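Long-range contact in ATP-dependent DNA ligase (Mycobacterium tuberculosis, PDB 6NHX), which joins DNA ends with ATP as the ligase part of a double-strand break repair enzyme that works together with Ku: residues D72-L84 with T102-D115. The protein carries 1 engineered substitution. Numbering follows the deposited sequence.
Sequences DHHVVLDGEAVVL and TRVEFWAFDLLYLD. With ATP (adenosine-5'-triphosphate), chain B.
Thr-102 CG2 meets Val-83 CG1 at 3.5 Å, just beyond the hydrogen-bonded pair Val-82/Glu-105 of the antiparallel strands 74-82 and 105-114. Glu-105 and Val-82 exchange both backbone bonds. On the sheet face that carries Leu-77, Phe-106 CE1 comes within 3.5 Å of Gly-79 CA, and Leu-77 CB reaches the ring edge. On the opposite side of the sheet, Trp-107 NE1 donates to Glu-105 OE1 in the indole plane. That bond helps to set the indole rotation, and Val-82 CG2 lies over the five-membered ring, 3.8 Å from its centroid.

Phe-109 and Asp-110 form a classic beta bulge: both amides donate to Asp-78 O. With chi1 at 49°, the Phe-109 side chain leaves between its own N and carbonyl carbon, which lays the ring flat over Gly-79. Gly-79 CA makes a CH-pi contact 13° off the ring normal, and the ATP adenine covers the other face, C6 lying 3.4 Å from Phe-109 CE2. Asp-78 holds Arg-36 and Tyr-174 through its two oxygens, and Asp-110 OD1 pairs with Arg-127. A second classic bulge sets Leu-112 and Tyr-113 against Val-76.

Tyr-113 CE1 stands 3.4 Å above the centre of the His-74 ring, the planes inclined at 48°. Asp-115 closes the pairing with both oxygens: OD1 takes His-73 ND1 at 2.7 Å through its syn lone pair, and OD2 takes His-74 N.

In this nucleotidyltransferase-type ligase domain, Phe-109 thus lies between Gly-79 CA on one face and the adenine on the other, so the sheet itself supplies one wall of the nucleotide pocket.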
ATOM      1  N   ASP A  72     -16.424  -8.688  24.261  1.00 24.16           N
ATOM      2  CA  ASP A  72     -15.893  -9.318  25.463  1.00 33.40           C
ATOM      3  C   ASP A  72     -14.376  -9.464  25.439  1.00 36.28           C
ATOM      4  O   ASP A  72     -13.786  -9.814  26.467  1.00 46.78           O
ATOM      5  CB  ASP A  72     -16.521 -10.702  25.683  1.00 43.43           C
ATOM      6  CG  ASP A  72     -18.042 -10.682  25.595  1.00 58.96           C
ATOM      7  OD1 ASP A  72     -18.598 -11.395  24.731  1.00 63.46           O
ATOM      8  OD2 ASP A  72     -18.683  -9.958  26.390  1.00 60.80           O
ATOM      9  N   HIS A  73     -13.738  -9.204  24.308  1.00 27.06           N
ATOM     10  CA  HIS A  73     -12.308  -9.414  24.145  1.00 27.61           C
ATOM     11  C   HIS A  73     -11.530  -8.115  24.327  1.00 21.17           C
ATOM     12  O   HIS A  73     -12.037  -7.010  24.119  1.00 24.15           O
ATOM     13  CB  HIS A  73     -12.002  -9.959  22.746  1.00 26.91           C
ATOM     14  CG  HIS A  73     -12.424 -11.377  22.527  1.00 27.67           C
ATOM     15  ND1 HIS A  73     -11.788 -12.447  23.120  1.00 26.46           N
ATOM     16  CD2 HIS A  73     -13.406 -11.905  21.757  1.00 27.60           C
ATOM     17  CE1 HIS A  73     -12.371 -13.570  22.738  1.00 31.52           C
ATOM     18  NE2 HIS A  73     -13.349 -13.268  21.904  1.00 27.36           N
ATOM     19  N   HIS A  74     -10.252  -8.269  24.674  1.00 20.89           N
ATOM     20  CA  HIS A  74      -9.287  -7.178  24.591  1.00 19.93           C
ATOM     21  C   HIS A  74      -8.167  -7.665  23.683  1.00 16.30           C
ATOM     22  O   HIS A  74      -7.430  -8.585  24.051  1.00 16.21           O
ATOM     23  CB  HIS A  74      -8.757  -6.814  25.973  1.00 17.85           C
ATOM     24  CG  HIS A  74      -7.670  -5.784  25.956  1.00 18.37           C
ATOM     25  ND1 HIS A  74      -6.924  -5.484  27.075  1.00 24.09           N
ATOM     26  CD2 HIS A  74      -7.201  -4.990  24.965  1.00 19.43           C
ATOM     27  CE1 HIS A  74      -6.037  -4.552  26.770  1.00 21.72           C
ATOM     28  NE2 HIS A  74      -6.182  -4.237  25.496  1.00 26.69           N
ATOM     29  N   VAL A  75      -8.065  -7.091  22.482  1.00 16.61           N
ATOM     30  CA  VAL A  75      -7.085  -7.552  21.507  1.00 15.42           C
ATOM     31  C   VAL A  75      -6.335  -6.383  20.889  1.00 15.89           C
ATOM     32  O   VAL A  75      -6.828  -5.249  20.833  1.00 16.81           O
ATOM     33  CB  VAL A  75      -7.688  -8.430  20.385  1.00 26.11           C
ATOM     34  CG1 VAL A  75      -8.289  -9.702  20.953  1.00 25.28           C
ATOM     35  CG2 VAL A  75      -8.708  -7.642  19.576  1.00 26.22           C
ATOM     36  N   VAL A  76      -5.125  -6.672  20.426  1.00 13.86           N
ATOM     37  CA  VAL A  76      -4.384  -5.784  19.542  1.00 15.60           C
ATOM     38  C   VAL A  76      -4.106  -6.552  18.262  1.00 14.25           C
ATOM     39  O   VAL A  76      -3.526  -7.644  18.294  1.00 14.20           O
ATOM     40  CB  VAL A  76      -3.083  -5.290  20.187  1.00 16.41           C
ATOM     41  CG1 VAL A  76      -2.261  -4.504  19.181  1.00 15.78           C
ATOM     42  CG2 VAL A  76      -3.377  -4.440  21.411  1.00 14.87           C
ATOM     43  N   LEU A  77      -4.554  -5.998  17.143  1.00 15.29           N
ATOM     44  CA  LEU A  77      -4.381  -6.595  15.833  1.00 13.90           C
ATOM     45  C   LEU A  77      -3.480  -5.716  14.985  1.00 13.22           C
ATOM     46  O   LEU A  77      -3.368  -4.505  15.202  1.00 14.76           O
ATOM     47  CB  LEU A  77      -5.730  -6.719  15.117  1.00 15.66           C
ATOM     48  CG  LEU A  77      -6.770  -7.488  15.927  1.00 14.65           C
ATOM     49  CD1 LEU A  77      -8.164  -6.996  15.578  1.00 19.13           C
ATOM     50  CD2 LEU A  77      -6.633  -8.966  15.661  1.00 18.24           C
ATOM     51  N   ASP A  78      -2.823  -6.354  14.032  1.00 13.80           N
ATOM     52  CA  ASP A  78      -2.050  -5.694  12.991  1.00 13.47           C
ATOM     53  C   ASP A  78      -2.681  -6.062  11.661  1.00 14.01           C
ATOM     54  O   ASP A  78      -3.078  -7.210  11.453  1.00 13.72           O
ATOM     55  CB  ASP A  78      -0.613  -6.210  13.054  1.00 13.04           C
ATOM     56  CG  ASP A  78       0.346  -5.475  12.127  1.00 14.07           C
ATOM     57  OD1 ASP A  78      -0.019  -4.455  11.499  1.00 15.31           O
ATOM     58  OD2 ASP A  78       1.506  -5.945  12.036  1.00 14.89           O
ATOM     59  N   GLY A  79      -2.781  -5.096  10.756  1.00 13.15           N
ATOM     60  CA  GLY A  79      -3.339  -5.396   9.456  1.00 14.56           C
ATOM     61  C   GLY A  79      -3.346  -4.175   8.572  1.00 15.49           C
ATOM     62  O   GLY A  79      -2.652  -3.191   8.834  1.00 15.24           O
ATOM     63  N   GLU A  80      -4.172  -4.244   7.531  1.00 16.75           N
ATOM     64  CA  GLU A  80      -4.238  -3.204   6.510  1.00 19.43           C
ATOM     65  C   GLU A  80      -5.668  -2.702   6.393  1.00 17.60           C
ATOM     66  O   GLU A  80      -6.597  -3.506   6.280  1.00 16.95           O
ATOM     67  CB  GLU A  80      -3.801  -3.766   5.149  1.00 24.11           C
ATOM     68  CG  GLU A  80      -3.329  -2.721   4.157  1.00 36.76           C
ATOM     69  CD  GLU A  80      -1.832  -2.502   4.222  1.00 35.45           C
ATOM     70  OE1 GLU A  80      -1.164  -3.184   5.021  1.00 41.87           O
ATOM     71  OE2 GLU A  80      -1.319  -1.654   3.468  1.00 38.40           O
ATOM     72  N   ALA A  81      -5.850  -1.382   6.413  1.00 14.78           N
ATOM     73  CA  ALA A  81      -7.115  -0.808   5.977  1.00 15.17           C
ATOM     74  C   ALA A  81      -7.099  -0.754   4.456  1.00 16.11           C
ATOM     75  O   ALA A  81      -6.118  -0.306   3.858  1.00 14.63           O
ATOM     76  CB  ALA A  81      -7.294   0.593   6.556  1.00 19.02           C
ATOM     77  N   VAL A  82      -8.173  -1.244   3.835  1.00 14.06           N
ATOM     78  CA  VAL A  82      -8.232  -1.396   2.389  1.00 13.60           C
ATOM     79  C   VAL A  82      -9.562  -0.895   1.846  1.00 14.50           C
ATOM     80  O   VAL A  82     -10.603  -0.922   2.521  1.00 14.03           O
ATOM     81  CB  VAL A  82      -7.994  -2.846   1.913  1.00 13.18           C
ATOM     82  CG1 VAL A  82      -6.591  -3.324   2.266  1.00 17.20           C
ATOM     83  CG2 VAL A  82      -9.068  -3.765   2.517  1.00 15.75           C
ATOM     84  N   VAL A  83      -9.507  -0.453   0.597  1.00 14.67           N
ATOM     85  CA  VAL A  83     -10.677  -0.196  -0.224  1.00 14.29           C
ATOM     86  C   VAL A  83     -10.565  -1.112  -1.430  1.00 14.62           C
ATOM     87  O   VAL A  83      -9.544  -1.102  -2.126  1.00 15.48           O
ATOM     88  CB  VAL A  83     -10.760   1.283  -0.659  1.00 14.63           C
ATOM     89  CG1 VAL A  83     -11.875   1.511  -1.685  1.00 17.42           C
ATOM     90  CG2 VAL A  83     -10.922   2.204   0.534  1.00 16.93           C
ATOM     91  N   LEU A  84     -11.613  -1.884  -1.688  1.00 15.40           N
ATOM     92  CA  LEU A  84     -11.600  -2.868  -2.760  1.00 15.61           C
ATOM     93  C   LEU A  84     -12.042  -2.245  -4.079  1.00 18.64           C
ATOM     94  O   LEU A  84     -12.983  -1.446  -4.120  1.00 19.74           O
ATOM     95  CB  LEU A  84     -12.519  -4.043  -2.404  1.00 16.73           C
ATOM     96  CG  LEU A  84     -12.247  -4.702  -1.046  1.00 20.15           C
ATOM     97  CD1 LEU A  84     -13.140  -5.927  -0.845  1.00 22.81           C
ATOM     98  CD2 LEU A  84     -10.764  -5.071  -0.905  1.00 21.58           C
ATOM     99  N   THR A 102     -17.209   5.787   0.634  1.00 21.35           N
ATOM    100  CA  THR A 102     -16.371   4.656   0.258  1.00 19.11           C
ATOM    101  C   THR A 102     -16.295   3.655   1.399  1.00 18.08           C
ATOM    102  O   THR A 102     -16.013   4.022   2.543  1.00 22.29           O
ATOM    103  CB  THR A 102     -14.968   5.152  -0.075  1.00 19.50           C
ATOM    104  OG1 THR A 102     -15.055   6.178  -1.064  1.00 23.48           O
ATOM    105  CG2 THR A 102     -14.124   4.018  -0.625  1.00 19.07           C
ATOM    106  N   ARG A 103     -16.511   2.384   1.080  1.00 22.65           N
ATOM    107  CA  ARG A 103     -16.403   1.329   2.077  1.00 20.29           C
ATOM    108  C   ARG A 103     -14.936   1.009   2.352  1.00 17.76           C
ATOM    109  O   ARG A 103     -14.150   0.818   1.422  1.00 17.74           O
ATOM    110  CB  ARG A 103     -17.144   0.078   1.596  1.00 22.11           C
ATOM    111  CG  ARG A 103     -18.546   0.374   1.072  1.00 40.33           C
ATOM    112  CD  ARG A 103     -19.182  -0.835   0.390  1.00 51.24           C
ATOM    113  NE  ARG A 103     -19.262  -2.001   1.268  1.00 55.16           N
ATOM    114  CZ  ARG A 103     -20.124  -2.133   2.274  1.00 53.30           C
ATOM    115  NH1 ARG A 103     -20.997  -1.168   2.545  1.00 50.26           N
ATOM    116  NH2 ARG A 103     -20.115  -3.238   3.011  1.00 40.10           N
ATOM    117  N   VAL A 104     -14.567   0.984   3.630  1.00 16.56           N
ATOM    118  CA  VAL A 104     -13.226   0.634   4.085  1.00 18.23           C
ATOM    119  C   VAL A 104     -13.319  -0.628   4.932  1.00 17.52           C
ATOM    120  O   VAL A 104     -14.197  -0.733   5.799  1.00 20.66           O
ATOM    121  CB  VAL A 104     -12.608   1.787   4.895  1.00 17.87           C
ATOM    122  CG1 VAL A 104     -11.272   1.373   5.520  1.00 23.34           C
ATOM    123  CG2 VAL A 104     -12.449   3.029   4.016  1.00 19.60           C
ATOM    124  N   GLU A 105     -12.426  -1.581   4.684  1.00 17.24           N
ATOM    125  CA  GLU A 105     -12.311  -2.798   5.476  1.00 18.06           C
ATOM    126  C   GLU A 105     -10.975  -2.809   6.202  1.00 16.04           C
ATOM    127  O   GLU A 105     -10.003  -2.187   5.770  1.00 16.51           O
ATOM    128  CB  GLU A 105     -12.368  -4.032   4.573  1.00 16.86           C
ATOM    129  CG  GLU A 105     -13.676  -4.157   3.822  1.00 19.74           C
ATOM    130  CD  GLU A 105     -13.921  -5.518   3.204  1.00 21.19           C
ATOM    131  OE1 GLU A 105     -13.375  -6.522   3.688  1.00 18.62           O
ATOM    132  OE2 GLU A 105     -14.710  -5.586   2.237  1.00 26.52           O
ATOM    133  N   PHE A 106     -10.921  -3.562   7.291  1.00 17.37           N
ATOM    134  CA  PHE A 106      -9.664  -3.882   7.949  1.00 16.11           C
ATOM    135  C   PHE A 106      -9.382  -5.360   7.726  1.00 15.60           C
ATOM    136  O   PHE A 106     -10.202  -6.211   8.084  1.00 17.99           O
ATOM    137  CB  PHE A 106      -9.723  -3.550   9.435  1.00 15.18           C
ATOM    138  CG  PHE A 106      -8.471  -3.929  10.186  1.00 14.89           C
ATOM    139  CD1 PHE A 106      -7.256  -3.290   9.940  1.00 16.52           C
ATOM    140  CD2 PHE A 106      -8.500  -4.943  11.126  1.00 19.43           C
ATOM    141  CE1 PHE A 106      -6.118  -3.646  10.639  1.00 14.03           C
ATOM    142  CE2 PHE A 106      -7.348  -5.307  11.819  1.00 18.40           C
ATOM    143  CZ  PHE A 106      -6.178  -4.662  11.585  1.00 17.83           C
ATOM    144  N   TRP A 107      -8.252  -5.661   7.086  1.00 14.38           N
ATOM    145  CA  TRP A 107      -7.812  -7.036   6.886  1.00 13.50           C
ATOM    146  C   TRP A 107      -6.681  -7.298   7.869  1.00 13.54           C
ATOM    147  O   TRP A 107      -5.578  -6.757   7.716  1.00 15.87           O
ATOM    148  CB  TRP A 107      -7.355  -7.276   5.446  1.00 14.53           C
ATOM    149  CG  TRP A 107      -8.513  -7.334   4.455  1.00 16.45           C
ATOM    150  CD1 TRP A 107      -9.819  -7.014   4.699  1.00 19.26           C
ATOM    151  CD2 TRP A 107      -8.455  -7.732   3.071  1.00 12.25           C
ATOM    152  NE1 TRP A 107     -10.579  -7.196   3.560  1.00 16.25           N
ATOM    153  CE2 TRP A 107      -9.763  -7.638   2.552  1.00 13.05           C
ATOM    154  CE3 TRP A 107      -7.431  -8.163   2.229  1.00 11.49           C
ATOM    155  CZ2 TRP A 107     -10.066  -7.957   1.230  1.00 13.48           C
ATOM    156  CZ3 TRP A 107      -7.742  -8.481   0.907  1.00 13.02           C
ATOM    157  CH2 TRP A 107      -9.042  -8.366   0.420  1.00 12.39           C
ATOM    158  N   ALA A 108      -6.960  -8.139   8.858  1.00 14.56           N
ATOM    159  CA  ALA A 108      -5.995  -8.419   9.912  1.00 12.63           C
ATOM    160  C   ALA A 108      -5.029  -9.507   9.469  1.00 12.88           C
ATOM    161  O   ALA A 108      -5.433 -10.506   8.859  1.00 13.85           O
ATOM    162  CB  ALA A 108      -6.728  -8.893  11.167  1.00 14.44           C
ATOM    163  N   PHE A 109      -3.754  -9.322   9.813  1.00 12.13           N
ATOM    164  CA  PHE A 109      -2.748 -10.343   9.543  1.00 12.79           C
ATOM    165  C   PHE A 109      -1.823 -10.650  10.711  1.00 13.63           C
ATOM    166  O   PHE A 109      -0.957 -11.530  10.581  1.00 14.85           O
ATOM    167  CB  PHE A 109      -1.957 -10.091   8.243  1.00 13.04           C
ATOM    168  CG  PHE A 109      -1.410  -8.691   8.090  1.00 12.61           C
ATOM    169  CD1 PHE A 109      -0.452  -8.185   8.974  1.00 14.37           C
ATOM    170  CD2 PHE A 109      -1.797  -7.895   6.996  1.00 13.03           C
ATOM    171  CE1 PHE A 109       0.077  -6.894   8.809  1.00 13.81           C
ATOM    172  CE2 PHE A 109      -1.274  -6.610   6.827  1.00 14.16           C
ATOM    173  CZ  PHE A 109      -0.342  -6.112   7.728  1.00 15.20           C
ATOM    174  N   ASP A 110      -1.997  -9.992  11.854  1.00 13.04           N
ATOM    175  CA  ASP A 110      -1.259 -10.408  13.038  1.00 13.93           C
ATOM    176  C   ASP A 110      -2.099 -10.125  14.275  1.00 12.94           C
ATOM    177  O   ASP A 110      -3.034  -9.316  14.259  1.00 14.30           O
ATOM    178  CB  ASP A 110       0.144  -9.796  13.139  1.00 12.91           C
ATOM    179  CG  ASP A 110       1.180 -10.811  13.585  1.00 12.84           C
ATOM    180  OD1 ASP A 110       0.832 -11.666  14.440  1.00 14.76           O
ATOM    181  OD2 ASP A 110       2.328 -10.767  13.079  1.00 13.59           O
ATOM    182  N   LEU A 111      -1.743 -10.823  15.351  1.00 12.99           N
ATOM    183  CA  LEU A 111      -2.389 -10.693  16.649  1.00 13.21           C
ATOM    184  C   LEU A 111      -1.269 -10.489  17.651  1.00 14.60           C
ATOM    185  O   LEU A 111      -0.390 -11.356  17.784  1.00 15.65           O
ATOM    186  CB  LEU A 111      -3.167 -11.968  16.977  1.00 15.32           C
ATOM    187  CG  LEU A 111      -3.889 -11.995  18.328  1.00 14.28           C
ATOM    188  CD1 LEU A 111      -5.004 -10.950  18.380  1.00 16.62           C
ATOM    189  CD2 LEU A 111      -4.461 -13.379  18.587  1.00 21.22           C
ATOM    190  N   LEU A 112      -1.249  -9.327  18.298  1.00 12.48           N
ATOM    191  CA  LEU A 112      -0.144  -8.968  19.179  1.00 13.33           C
ATOM    192  C   LEU A 112      -0.487  -9.057  20.654  1.00 14.04           C
ATOM    193  O   LEU A 112       0.427  -9.055  21.489  1.00 15.79           O
ATOM    194  CB  LEU A 112       0.339  -7.542  18.881  1.00 15.27           C
ATOM    195  CG  LEU A 112       0.633  -7.236  17.410  1.00 15.80           C
ATOM    196  CD1 LEU A 112       1.242  -5.852  17.267  1.00 17.76           C
ATOM    197  CD2 LEU A 112       1.531  -8.309  16.782  1.00 16.94           C
ATOM    198  N   TYR A 113      -1.766  -9.129  20.995  1.00 13.69           N
ATOM    199  CA  TYR A 113      -2.201  -9.217  22.376  1.00 12.77           C
ATOM    200  C   TYR A 113      -3.600  -9.799  22.346  1.00 15.93           C
ATOM    201  O   TYR A 113      -4.422  -9.409  21.506  1.00 15.37           O
ATOM    202  CB  TYR A 113      -2.216  -7.824  23.008  1.00 15.05           C
ATOM    203  CG  TYR A 113      -2.717  -7.790  24.434  1.00 14.87           C
ATOM    204  CD1 TYR A 113      -4.078  -7.709  24.717  1.00 16.25           C
ATOM    205  CD2 TYR A 113      -1.829  -7.811  25.504  1.00 16.31           C
ATOM    206  CE1 TYR A 113      -4.529  -7.673  25.998  1.00 18.03           C
ATOM    207  CE2 TYR A 113      -2.276  -7.768  26.804  1.00 16.94           C
ATOM    208  CZ  TYR A 113      -3.635  -7.704  27.046  1.00 17.28           C
ATOM    209  OH  TYR A 113      -4.129  -7.655  28.321  1.00 21.21           O
ATOM    210  N   LEU A 114      -3.854 -10.739  23.251  1.00 13.84           N
ATOM    211  CA  LEU A 114      -5.160 -11.391  23.322  1.00 15.51           C
ATOM    212  C   LEU A 114      -5.486 -11.669  24.781  1.00 16.63           C
ATOM    213  O   LEU A 114      -4.862 -12.542  25.398  1.00 17.30           O
ATOM    214  CB  LEU A 114      -5.137 -12.685  22.511  1.00 17.47           C
ATOM    215  CG  LEU A 114      -6.345 -13.623  22.596  1.00 27.60           C
ATOM    216  CD1 LEU A 114      -7.545 -12.935  22.026  1.00 25.99           C
ATOM    217  CD2 LEU A 114      -6.067 -14.914  21.847  1.00 30.92           C
ATOM    218  N   ASP A 115      -6.445 -10.915  25.320  1.00 16.93           N
ATOM    219  CA  ASP A 115      -7.110 -11.249  26.587  1.00 18.49           C
ATOM    220  C   ASP A 115      -6.109 -11.559  27.700  1.00 19.25           C
ATOM    221  O   ASP A 115      -6.208 -12.569  28.404  1.00 20.20           O
ATOM    222  CB  ASP A 115      -8.121 -12.387  26.414  1.00 23.22           C
ATOM    223  CG  ASP A 115      -9.238 -12.020  25.461  1.00 24.97           C
ATOM    224  OD1 ASP A 115      -9.641 -12.869  24.640  1.00 32.35           O
ATOM    225  OD2 ASP A 115      -9.684 -10.859  25.490  1.00 21.17           O
TER
HETATM  226  PG  ATP B1000       7.306   0.172   3.362  1.00 17.91           P
HETATM  227  O1G ATP B1000       7.761  -1.272   3.426  1.00 17.33           O
HETATM  228  O2G ATP B1000       8.270   1.181   3.957  1.00 20.04           O
HETATM  229  O3G ATP B1000       5.884   0.353   3.862  1.00 18.64           O
HETATM  230  PB  ATP B1000       6.083   0.717   0.758  1.00 22.60           P
HETATM  231  O1B ATP B1000       6.628   1.156  -0.577  1.00 31.05           O
HETATM  232  O2B ATP B1000       4.927   1.447   1.406  1.00 33.43           O
HETATM  233  O3B ATP B1000       7.314   0.580   1.790  1.00 22.96           O
HETATM  234  PA  ATP B1000       5.740  -1.870  -0.507  1.00 19.07           P
HETATM  235  O1A ATP B1000       7.168  -1.979  -0.947  1.00 22.17           O
HETATM  236  O2A ATP B1000       4.588  -1.542  -1.421  1.00 23.61           O
HETATM  237  O3A ATP B1000       5.695  -0.830   0.704  1.00 24.28           O
HETATM  238  O5' ATP B1000       5.390  -3.139   0.435  1.00 22.18           O
HETATM  239  C5' ATP B1000       4.039  -3.436   0.776  1.00 17.49           C
HETATM  240  C4' ATP B1000       3.569  -2.599   1.970  1.00 14.02           C
HETATM  241  O4' ATP B1000       2.302  -3.117   2.373  1.00 17.12           O
HETATM  242  C3' ATP B1000       4.478  -2.692   3.177  1.00 15.36           C
HETATM  243  O3' ATP B1000       4.285  -1.533   3.983  1.00 17.30           O
HETATM  244  C2' ATP B1000       3.887  -3.873   3.893  1.00 14.78           C
HETATM  245  O2' ATP B1000       4.219  -3.895   5.289  1.00 15.59           O
HETATM  246  C1' ATP B1000       2.389  -3.681   3.680  1.00 17.37           C
HETATM  247  N9  ATP B1000       1.666  -4.966   3.596  1.00 14.25           N
HETATM  248  C8  ATP B1000       0.733  -5.301   2.670  1.00 14.33           C
HETATM  249  N7  ATP B1000       0.240  -6.549   2.906  1.00 12.43           N
HETATM  250  C5  ATP B1000       0.863  -6.997   4.013  1.00 11.63           C
HETATM  251  C6  ATP B1000       0.829  -8.232   4.784  1.00 11.01           C
HETATM  252  N6  ATP B1000       0.042  -9.245   4.405  1.00 12.23           N
HETATM  253  N1  ATP B1000       1.626  -8.319   5.859  1.00 11.03           N
HETATM  254  C2  ATP B1000       2.433  -7.325   6.247  1.00 11.57           C
HETATM  255  N3  ATP B1000       2.530  -6.166   5.578  1.00 12.55           N
HETATM  256  C4  ATP B1000       1.792  -5.969   4.463  1.00 12.76           C
HETATM  257  O   HOH W   1      -7.006  -8.494  28.792  1.00 28.43           O
HETATM  258  O   HOH W   2     -14.081  -1.566  -0.123  1.00 19.36           O